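Local coordinates for deferrochelatase (Vibrio cholerae, PDB 5DE0), which is a haem b-containing dye-decolorizing (DyP-type) peroxidase that uses hydrogen peroxide to oxidise dyes, at the interface of chains A and B. Sequence-based numbering; all coordinates share one arbitrary frame. Chains: chain A/B, Deferrochelatase.

The interface of chains A and B. Residues chain A 134, 136, 142, 183, 239-241, 245; chain B 111, 115.
The ring of B:Phe111 is clasped on both faces by chain A: the methyl CE of A:Met142 sits over one, 3.8 Å from the ring centroid in a CH-pi contact, and CG2 of A:Val241 lies against the opposite one, both methyls displaced toward the rim. Around the rim, in the plane of the ring, come the phenol OH of A:Tyr136 and CA of A:Ser240. CE1 of A:Tyr136 also meets B:Phe111 CD1 at 3.7 Å, the two side chains crossing at about a right angle. The far rim, at B:Phe111 CE2, reaches the backbone of the loop after strand 236-239, with A:Ser240 C 3.6 Å away. B:Phe111 CG stands anti to the backbone N (chi1 -179°), which carries the ring away from helix 108-117 into this clasp. SD of A:Met142, as well as CE, comes against CZ and CE1 of the ring.

One helical turn on, B:Arg115 bends at chi3 (70°) and spreads its guanidinium between two oxygens of chain A. B:Arg115 NH1 donates to the backbone O of A:Met142 at 2.7 Å, in the carbonyl plane and on a lone pair, though the bond is bent at its hydrogen and the oxygen is tilted out of the guanidinium plane. B:Arg115 NH2 makes a hydrogen bond to the phenol oxygen OH of A:Tyr136, also 2.7 Å; ring and guanidinium planes stand nearly perpendicular, 85° apart. The aliphatic part packs crosswise on A:Leu183, whose CD1 lies 3.8 Å from B:Arg115 CD. Behind the loop, A:His245 ND1 donates to the carbonyl O of A:Ser240 at 2.9 Å, probably steadying the segment that meets the phenylalanine.

The patch thus joins an aromatic plug to an arginine clamp, both from one helix. Although the structure alone does not show that this dimer forms in the cell, the patch, repeated by the two-fold axis, helps hold the two peroxidase subunits of the deposited dimer together.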
ATOM      1  N   PHE A 134       5.600  -5.524  -0.650  1.00 23.60           N
ATOM      2  CA  PHE A 134       4.824  -6.717  -0.335  1.00 23.49           C
ATOM      3  C   PHE A 134       5.233  -7.869  -1.242  1.00 24.89           C
ATOM      4  O   PHE A 134       5.456  -7.678  -2.437  1.00 23.77           O
ATOM      5  CB  PHE A 134       3.323  -6.445  -0.461  1.00 22.93           C
ATOM      6  CG  PHE A 134       2.912  -5.881  -1.795  1.00 23.43           C
ATOM      7  CD1 PHE A 134       2.540  -6.719  -2.833  1.00 23.34           C
ATOM      8  CD2 PHE A 134       2.888  -4.511  -2.006  1.00 23.70           C
ATOM      9  CE1 PHE A 134       2.161  -6.204  -4.058  1.00 23.75           C
ATOM     10  CE2 PHE A 134       2.510  -3.990  -3.228  1.00 24.11           C
ATOM     11  CZ  PHE A 134       2.144  -4.837  -4.255  1.00 23.55           C
ATOM     12  N   TYR A 136       4.828 -10.719  -3.673  1.00 23.69           N
ATOM     13  CA  TYR A 136       3.826 -10.781  -4.731  1.00 24.58           C
ATOM     14  C   TYR A 136       3.727 -12.180  -5.328  1.00 25.41           C
ATOM     15  O   TYR A 136       4.673 -12.663  -5.952  1.00 24.79           O
ATOM     16  CB  TYR A 136       4.161  -9.754  -5.815  1.00 24.23           C
ATOM     17  CG  TYR A 136       3.148  -9.649  -6.927  1.00 24.55           C
ATOM     18  CD1 TYR A 136       1.885  -9.117  -6.699  1.00 23.99           C
ATOM     19  CD2 TYR A 136       3.465 -10.059  -8.214  1.00 26.00           C
ATOM     20  CE1 TYR A 136       0.960  -9.013  -7.721  1.00 24.78           C
ATOM     21  CE2 TYR A 136       2.548  -9.957  -9.243  1.00 25.68           C
ATOM     22  CZ  TYR A 136       1.297  -9.435  -8.991  1.00 25.63           C
ATOM     23  OH  TYR A 136       0.385  -9.334 -10.016  1.00 25.68           O
ATOM     24  N   MET A 142       7.026  -7.999 -10.323  1.00 28.63           N
ATOM     25  CA  MET A 142       5.869  -7.658 -11.150  1.00 29.26           C
ATOM     26  C   MET A 142       6.126  -7.851 -12.644  1.00 30.40           C
ATOM     27  O   MET A 142       5.220  -7.685 -13.459  1.00 31.01           O
ATOM     28  CB  MET A 142       5.431  -6.221 -10.869  1.00 28.85           C
ATOM     29  CG  MET A 142       4.788  -6.049  -9.504  1.00 27.53           C
ATOM     30  SD  MET A 142       4.453  -4.338  -9.069  1.00 23.86           S
ATOM     31  CE  MET A 142       3.654  -4.550  -7.481  1.00 25.94           C
ATOM     32  N   LEU A 183       5.684  -1.841 -17.634  1.00 40.41           N
ATOM     33  CA  LEU A 183       5.084  -3.146 -17.915  1.00 41.35           C
ATOM     34  C   LEU A 183       4.538  -3.345 -19.343  1.00 43.16           C
ATOM     35  O   LEU A 183       4.719  -4.423 -19.910  1.00 43.96           O
ATOM     36  CB  LEU A 183       3.968  -3.430 -16.902  1.00 40.43           C
ATOM     37  CG  LEU A 183       4.418  -3.680 -15.461  1.00 37.19           C
ATOM     38  CD1 LEU A 183       3.240  -4.100 -14.596  1.00 35.45           C
ATOM     39  CD2 LEU A 183       5.525  -4.726 -15.408  1.00 36.14           C
ATOM     40  N   GLY A 239       3.902  -0.544  -4.980  1.00 26.23           N
ATOM     41  CA  GLY A 239       3.210   0.400  -5.836  1.00 25.94           C
ATOM     42  C   GLY A 239       1.786   0.060  -6.221  1.00 25.52           C
ATOM     43  O   GLY A 239       1.216  -0.932  -5.764  1.00 24.47           O
ATOM     44  N   SER A 240       1.213   0.904  -7.075  1.00 25.03           N
ATOM     45  CA  SER A 240      -0.155   0.733  -7.542  1.00 24.20           C
ATOM     46  C   SER A 240      -0.194   0.585  -9.056  1.00 24.58           C
ATOM     47  O   SER A 240       0.786   0.870  -9.745  1.00 25.63           O
ATOM     48  CB  SER A 240      -1.020   1.919  -7.108  1.00 24.51           C
ATOM     49  OG  SER A 240      -0.537   3.128  -7.668  1.00 24.28           O
ATOM     50  N   VAL A 241      -1.332   0.142  -9.571  1.00 23.59           N
ATOM     51  CA  VAL A 241      -1.488  -0.076 -11.001  1.00 23.66           C
ATOM     52  C   VAL A 241      -1.474   1.243 -11.775  1.00 24.96           C
ATOM     53  O   VAL A 241      -0.791   1.366 -12.793  1.00 24.43           O
ATOM     54  CB  VAL A 241      -2.793  -0.843 -11.305  1.00 23.78           C
ATOM     55  CG1 VAL A 241      -2.988  -1.002 -12.804  1.00 23.62           C
ATOM     56  CG2 VAL A 241      -2.771  -2.202 -10.621  1.00 23.04           C
ATOM     57  N   HIS A 245       4.926   1.626  -9.952  1.00 27.98           N
ATOM     58  CA  HIS A 245       4.997   0.261  -9.455  1.00 27.79           C
ATOM     59  C   HIS A 245       6.254  -0.412  -9.979  1.00 29.64           C
ATOM     60  O   HIS A 245       6.765  -0.056 -11.041  1.00 32.40           O
ATOM     61  CB  HIS A 245       3.752  -0.538  -9.853  1.00 27.71           C
ATOM     62  CG  HIS A 245       3.489  -0.560 -11.328  1.00 28.26           C
ATOM     63  ND1 HIS A 245       2.512   0.210 -11.919  1.00 28.01           N
ATOM     64  CD2 HIS A 245       4.075  -1.262 -12.326  1.00 29.62           C
ATOM     65  CE1 HIS A 245       2.507  -0.016 -13.225  1.00 29.28           C
ATOM     66  NE2 HIS A 245       3.444  -0.902 -13.495  1.00 30.24           N
TER
ATOM     67  N   PHE B 111      -3.800  -6.432  -5.983  1.00 21.61           N
ATOM     68  CA  PHE B 111      -3.038  -5.790  -7.044  1.00 21.60           C
ATOM     69  C   PHE B 111      -3.113  -6.617  -8.323  1.00 22.09           C
ATOM     70  O   PHE B 111      -3.286  -6.072  -9.413  1.00 21.86           O
ATOM     71  CB  PHE B 111      -1.578  -5.593  -6.621  1.00 22.52           C
ATOM     72  CG  PHE B 111      -0.728  -4.911  -7.660  1.00 23.98           C
ATOM     73  CD1 PHE B 111      -0.105  -5.644  -8.660  1.00 24.14           C
ATOM     74  CD2 PHE B 111      -0.548  -3.538  -7.633  1.00 24.39           C
ATOM     75  CE1 PHE B 111       0.670  -5.021  -9.614  1.00 25.82           C
ATOM     76  CE2 PHE B 111       0.231  -2.909  -8.583  1.00 24.81           C
ATOM     77  CZ  PHE B 111       0.842  -3.651  -9.576  1.00 27.84           C
ATOM     78  N   ARG B 115      -4.574  -5.457 -12.003  1.00 24.07           N
ATOM     79  CA  ARG B 115      -3.640  -5.419 -13.129  1.00 24.72           C
ATOM     80  C   ARG B 115      -4.072  -6.367 -14.242  1.00 24.74           C
ATOM     81  O   ARG B 115      -4.145  -5.979 -15.406  1.00 25.99           O
ATOM     82  CB  ARG B 115      -2.219  -5.765 -12.676  1.00 26.27           C
ATOM     83  CG  ARG B 115      -1.185  -5.662 -13.794  1.00 29.75           C
ATOM     84  CD  ARG B 115       0.219  -6.025 -13.327  1.00 34.78           C
ATOM     85  NE  ARG B 115       0.362  -7.449 -13.036  1.00 37.05           N
ATOM     86  CZ  ARG B 115       1.519  -8.042 -12.750  1.00 40.15           C
ATOM     87  NH1 ARG B 115       2.640  -7.334 -12.721  1.00 33.36           N
ATOM     88  NH2 ARG B 115       1.555  -9.344 -12.498  1.00 32.36           N
TER